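Local coordinates for putative P450-like enzyme (Streptomyces himastatinicus ATCC 53653, PDB 5Z9J), which probably works as a heme-dependent cytochrome P450-type monooxygenase and has been linked to N-dealkylation reactions, at residues A46-P51 and A336-G341; N248-L253 and I363-L368. One frame throughout, in Å; residues are numbered along the deposited sequence.

Interaction 1 of 2, residues A46-P51 and A336-G341. With HEM (protoporphyrin IX containing Fe), chain E.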
# COMPACT_ATOMS: atom_id res chain seq x y z
N ALA A 46 -19.42 2.50 -2.65
CA ALA A 46 -20.40 1.45 -2.93
C ALA A 46 -19.78 0.28 -3.69
O ALA A 46 -20.15 -0.85 -3.47
CB ALA A 46 -21.54 2.00 -3.69
N ILE A 47 -18.90 0.57 -4.65
CA ILE A 47 -18.27 -0.46 -5.45
C ILE A 47 -17.44 -1.39 -4.56
O ILE A 47 -17.50 -2.62 -4.71
CB ILE A 47 -17.37 0.14 -6.58
CG1 ILE A 47 -18.24 0.67 -7.73
CG2 ILE A 47 -16.37 -0.92 -7.13
CD1 ILE A 47 -17.48 1.55 -8.73
N LEU A 48 -16.68 -0.79 -3.65
CA LEU A 48 -15.79 -1.55 -2.74
C LEU A 48 -16.64 -2.42 -1.79
O LEU A 48 -16.19 -3.49 -1.38
CB LEU A 48 -14.87 -0.59 -1.95
CG LEU A 48 -13.87 0.23 -2.77
CD1 LEU A 48 -13.11 1.20 -1.86
CD2 LEU A 48 -12.85 -0.69 -3.49
N SER A 49 -17.87 -1.96 -1.47
CA SER A 49 -18.77 -2.72 -0.59
C SER A 49 -19.64 -3.76 -1.32
O SER A 49 -20.49 -4.41 -0.73
CB SER A 49 -19.67 -1.77 0.20
OG SER A 49 -18.86 -0.87 0.91
N ASN A 50 -19.46 -3.86 -2.63
CA ASN A 50 -20.20 -4.81 -3.41
C ASN A 50 -19.25 -5.79 -4.10
O ASN A 50 -19.14 -5.76 -5.33
CB ASN A 50 -21.04 -4.07 -4.45
CG ASN A 50 -22.06 -4.96 -5.10
OD1 ASN A 50 -22.00 -6.18 -4.96
ND2 ASN A 50 -23.01 -4.36 -5.82
N PRO A 51 -18.60 -6.68 -3.32
CA PRO A 51 -17.63 -7.59 -3.95
C PRO A 51 -18.26 -8.69 -4.80
O PRO A 51 -17.58 -9.21 -5.69
CB PRO A 51 -16.87 -8.19 -2.75
CG PRO A 51 -17.85 -8.16 -1.66
CD PRO A 51 -18.68 -6.89 -1.86
N ALA A 336 -13.47 9.93 6.65
CA ALA A 336 -13.72 8.56 6.27
C ALA A 336 -13.17 8.33 4.88
O ALA A 336 -13.88 7.94 3.95
CB ALA A 336 -15.22 8.24 6.35
N HIS A 337 -11.87 8.57 4.74
CA HIS A 337 -11.20 8.50 3.46
C HIS A 337 -11.14 7.04 3.01
O HIS A 337 -11.43 6.12 3.80
CB HIS A 337 -9.82 9.10 3.55
CG HIS A 337 -8.91 8.34 4.48
ND1 HIS A 337 -8.35 7.14 4.13
CD2 HIS A 337 -8.50 8.59 5.75
CE1 HIS A 337 -7.61 6.69 5.13
NE2 HIS A 337 -7.69 7.55 6.13
N LEU A 338 -10.78 6.82 1.75
CA LEU A 338 -10.72 5.48 1.18
C LEU A 338 -9.27 4.95 1.04
O LEU A 338 -9.01 3.93 0.37
CB LEU A 338 -11.41 5.46 -0.20
CG LEU A 338 -12.92 5.75 -0.17
CD1 LEU A 338 -13.49 5.73 -1.60
CD2 LEU A 338 -13.62 4.71 0.72
N GLY A 339 -8.35 5.68 1.65
CA GLY A 339 -6.93 5.36 1.57
C GLY A 339 -6.56 3.96 1.97
O GLY A 339 -5.51 3.45 1.55
N LEU A 340 -7.40 3.37 2.82
CA LEU A 340 -7.17 2.06 3.37
C LEU A 340 -8.21 1.09 2.83
O LEU A 340 -8.34 -0.05 3.31
CB LEU A 340 -7.23 2.13 4.91
CG LEU A 340 -5.94 2.70 5.56
CD1 LEU A 340 -6.13 2.97 7.06
CD2 LEU A 340 -4.70 1.89 5.31
N GLY A 341 -8.96 1.57 1.85
CA GLY A 341 -10.00 0.76 1.27
C GLY A 341 -11.28 0.85 2.05
O GLY A 341 -11.51 1.77 2.80
CHA HEM E . -5.34 -3.92 1.85
CHB HEM E . -3.63 0.56 1.66
CHC HEM E . -0.22 -0.71 4.85
CHD HEM E . -1.32 -5.33 4.29
C1A HEM E . -5.25 -2.59 1.51
C2A HEM E . -6.14 -1.81 0.64
C3A HEM E . -5.67 -0.56 0.60
C4A HEM E . -4.46 -0.51 1.43
CMA HEM E . -6.28 0.60 -0.20
CAA HEM E . -7.39 -2.33 -0.10
CBA HEM E . -7.02 -3.11 -1.36
CGA HEM E . -8.23 -3.38 -2.25
O1A HEM E . -8.08 -3.87 -3.40
O2A HEM E . -9.39 -3.15 -1.85
C1B HEM E . -2.60 0.62 2.56
C2B HEM E . -1.95 1.83 2.98
C3B HEM E . -1.01 1.47 3.86
C4B HEM E . -1.03 0.03 4.00
CMB HEM E . -2.35 3.21 2.45
CAB HEM E . -0.00 2.34 4.63
CBB HEM E . 0.03 3.67 4.56
C1C HEM E . -0.22 -2.08 5.02
C2C HEM E . 0.67 -2.87 5.91
C3C HEM E . 0.35 -4.14 5.74
C4C HEM E . -0.70 -4.19 4.75
CMC HEM E . 1.71 -2.23 6.85
CAC HEM E . 0.90 -5.45 6.35
CBC HEM E . 1.84 -5.50 7.28
C1D HEM E . -2.46 -5.37 3.56
C2D HEM E . -3.10 -6.58 3.13
C3D HEM E . -4.35 -6.13 2.40
C4D HEM E . -4.36 -4.70 2.44
CMD HEM E . -2.62 -8.04 3.35
CAD HEM E . -5.35 -7.05 1.69
CBD HEM E . -6.49 -7.42 2.61
CGD HEM E . -7.54 -8.15 1.80
O1D HEM E . -7.50 -8.13 0.55
O2D HEM E . -8.47 -8.74 2.41
NA HEM E . -4.27 -1.75 1.96
NB HEM E . -2.01 -0.47 3.19
NC HEM E . -0.99 -2.95 4.34
ND HEM E . -3.24 -4.26 3.17
FE HEM E . -2.71 -2.39 3.28

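Interaction 2 of 2, residues N248-L253 and I363-L368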
# COMPACT_ATOMS: atom_id res chain seq x y z
N ASN A 248 5.28 11.33 2.61
CA ASN A 248 4.24 12.33 2.18
C ASN A 248 3.90 13.23 3.30
O ASN A 248 3.74 14.46 3.12
CB ASN A 248 2.96 11.63 1.77
CG ASN A 248 3.10 10.83 0.53
OD1 ASN A 248 4.08 10.94 -0.20
ND2 ASN A 248 2.14 9.98 0.29
N THR A 249 3.79 12.64 4.50
CA THR A 249 3.39 13.39 5.67
C THR A 249 4.43 14.47 6.04
O THR A 249 4.06 15.66 6.24
CB THR A 249 3.09 12.48 6.89
OG1 THR A 249 2.01 11.57 6.59
CG2 THR A 249 2.76 13.33 8.09
N MET A 250 5.71 14.12 6.05
CA MET A 250 6.74 15.11 6.28
C MET A 250 6.79 16.15 5.17
O MET A 250 7.07 17.31 5.44
CB MET A 250 8.12 14.44 6.40
CG MET A 250 8.17 13.36 7.46
SD MET A 250 7.48 13.80 9.09
CE MET A 250 8.56 15.15 9.60
N LEU A 251 6.54 15.75 3.92
CA LEU A 251 6.50 16.70 2.80
C LEU A 251 5.37 17.70 2.95
O LEU A 251 5.54 18.89 2.66
CB LEU A 251 6.33 15.97 1.48
CG LEU A 251 6.02 16.89 0.31
CD1 LEU A 251 7.23 17.74 -0.04
CD2 LEU A 251 5.58 16.10 -0.93
N CYS A 252 4.21 17.21 3.36
CA CYS A 252 3.03 18.07 3.57
C CYS A 252 3.17 19.08 4.75
O CYS A 252 2.71 20.23 4.70
CB CYS A 252 1.80 17.16 3.73
SG CYS A 252 1.28 16.43 2.16
N LEU A 253 3.76 18.63 5.85
CA LEU A 253 4.12 19.46 6.98
C LEU A 253 5.07 20.59 6.55
O LEU A 253 4.97 21.72 7.01
CB LEU A 253 4.79 18.61 8.06
CG LEU A 253 3.88 17.67 8.85
CD1 LEU A 253 4.72 16.83 9.78
CD2 LEU A 253 2.90 18.44 9.65
N ILE A 363 8.95 10.78 16.24
CA ILE A 363 10.35 10.79 16.53
C ILE A 363 11.12 11.72 15.57
O ILE A 363 12.06 12.39 16.01
CB ILE A 363 10.93 9.35 16.53
CG1 ILE A 363 10.45 8.66 17.80
CG2 ILE A 363 12.46 9.39 16.53
CD1 ILE A 363 10.85 7.17 17.90
N LEU A 364 10.71 11.83 14.31
CA LEU A 364 11.32 12.81 13.41
C LEU A 364 11.11 14.22 13.96
O LEU A 364 12.01 15.05 13.90
CB LEU A 364 10.77 12.70 11.96
CG LEU A 364 11.42 11.53 11.15
CD1 LEU A 364 10.80 11.38 9.74
CD2 LEU A 364 12.91 11.78 11.01
N LEU A 365 9.92 14.49 14.48
CA LEU A 365 9.65 15.85 15.02
C LEU A 365 10.49 16.26 16.24
O LEU A 365 10.80 17.45 16.42
CB LEU A 365 8.19 15.96 15.39
CG LEU A 365 7.17 15.99 14.25
CD1 LEU A 365 5.79 16.10 14.83
CD2 LEU A 365 7.47 17.15 13.31
N ASP A 366 10.82 15.26 17.07
CA ASP A 366 11.52 15.46 18.33
C ASP A 366 13.04 15.46 18.15
O ASP A 366 13.72 16.27 18.78
CB ASP A 366 11.07 14.42 19.34
CG ASP A 366 9.69 14.72 19.91
OD1 ASP A 366 9.24 15.92 19.86
OD2 ASP A 366 9.05 13.75 20.38
N ARG A 367 13.55 14.52 17.36
CA ARG A 367 14.98 14.41 17.10
C ARG A 367 15.48 15.38 16.03
O ARG A 367 16.61 15.87 16.12
CB ARG A 367 15.33 13.00 16.61
CG ARG A 367 14.99 11.90 17.55
CD ARG A 367 15.70 10.55 17.22
NE ARG A 367 17.10 10.69 16.80
CZ ARG A 367 17.96 9.67 16.67
NH1 ARG A 367 17.60 8.44 17.00
NH2 ARG A 367 19.21 9.89 16.26
N LEU A 368 14.66 15.67 15.01
CA LEU A 368 15.10 16.52 13.90
C LEU A 368 14.11 17.63 13.68
O LEU A 368 13.51 17.71 12.62
CB LEU A 368 15.25 15.72 12.63
CG LEU A 368 16.33 14.62 12.70
CD1 LEU A 368 16.32 13.79 11.44
CD2 LEU A 368 17.68 15.28 12.89

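Interaction 1 of 2, residues A46-P51 and A336-G341
This contact belongs to the cysteine-ligand loop of the cytochrome P450 fold, the run leading to Cys347, the axial ligand of the heme iron; Leu48, from the end of helix 41-48, meets the start of that loop at Leu338 and Gly341. One methyl does the touching: Leu48 CD1 lies 4.4 Å from Leu338 CD2, so the two leucines meet branch to branch at their ends. The same CD1 comes 4.3 Å from Gly341 C, resting against bare backbone. The contact is small and apolar. On its other sides Leu48 packs on Val287 and on the heme-binding Arg289 of strand 287-291, while Ser49 OG hydrogen-bonds Arg342 NE.

The loop holds its own shape. Leu338 to Gly341 form a type I turn, closed by Gly341 N to Leu338 O at 2.8 Å. Entering the turn, Gly339 N donates to His337 ND1 at 2.9 Å. The donor comes in at the imidazole edge, in the ring plane, although the bond is bent to 136° at the hydrogen. At the far side of the ring NE2 is bonded to Glu275 OE1, so both nitrogens are engaged and the ring's rotation is fixed.

The turn sits against the porphyrin. Gly339 O is 3.3 Å from heme CMB, and Gly341 N is 3.5 Å from CMA. Leu340 has CG beside its backbone N (chi1 -78°), which sends its CD2 methyl over the face of pyrrole B, 3.6 Å from heme C2B.

Interaction 2 of 2, residues N248-L253 and I363-L368
Met250 and Leu364 carry this helix-to-helix contact of the P450 fold, between helix 240-255, the C-terminal half of the long central P450 helix, and the end of the L helix (350-367). The two segment axes pass 12.4 Å apart at 50°, a wide spacing bridged by side chains alone, with apolar contacts and no hydrogen bond across.

The methionine is curled. Its CG stands beside the backbone N, and the chain then bends twice, at chi2 (-48°) and chi3 (-63°), so that it wraps over Leu364 and the two side chains cross at a slant. Met250 CG meets the Leu364 CD1 methyl at 4.0 Å, and SD follows alongside that methyl at 4.2 Å. The last bend folds the terminal methyl back over the base of the leucine, where Met250 CE is 4.1 Å from Leu364 CB.

Leu365, the next residue along, joins in and also packs on Val263 and Arg264 of helix 257-265. Beyond Leu365, Asp366 forms a salt bridge with Arg267, and Arg367 one with Asp115. One branch of Leu365 serves two partners: its CD2 is 4.4 Å from Met250 CE, and 4.5 Å from Leu253 CD1, one helical turn further on.

In the fold
Interaction 1 lies at the heme and interaction 2 farther from the centre of the chain, about 20 Å against 14 Å; their centres are 28 Å apart and their nearest atoms about 10 Å, without touching. Both nevertheless share neighbours. Helix 350-367 starts just beyond Cys347: near its beginning Arg350 and Arg354 touch Leu340 of 336-341, and its far end supplies 363-368. Helix 270-280 is a second bridge, meeting His337 and Leu340 on one hand and Asn248, Thr249 and Cys252 on the other. Only interaction 1 includes residues of the heme pocket; in interaction 2, which joins two long helices away from that pocket, the side chain of Met250 stays about 13 Å from the heme.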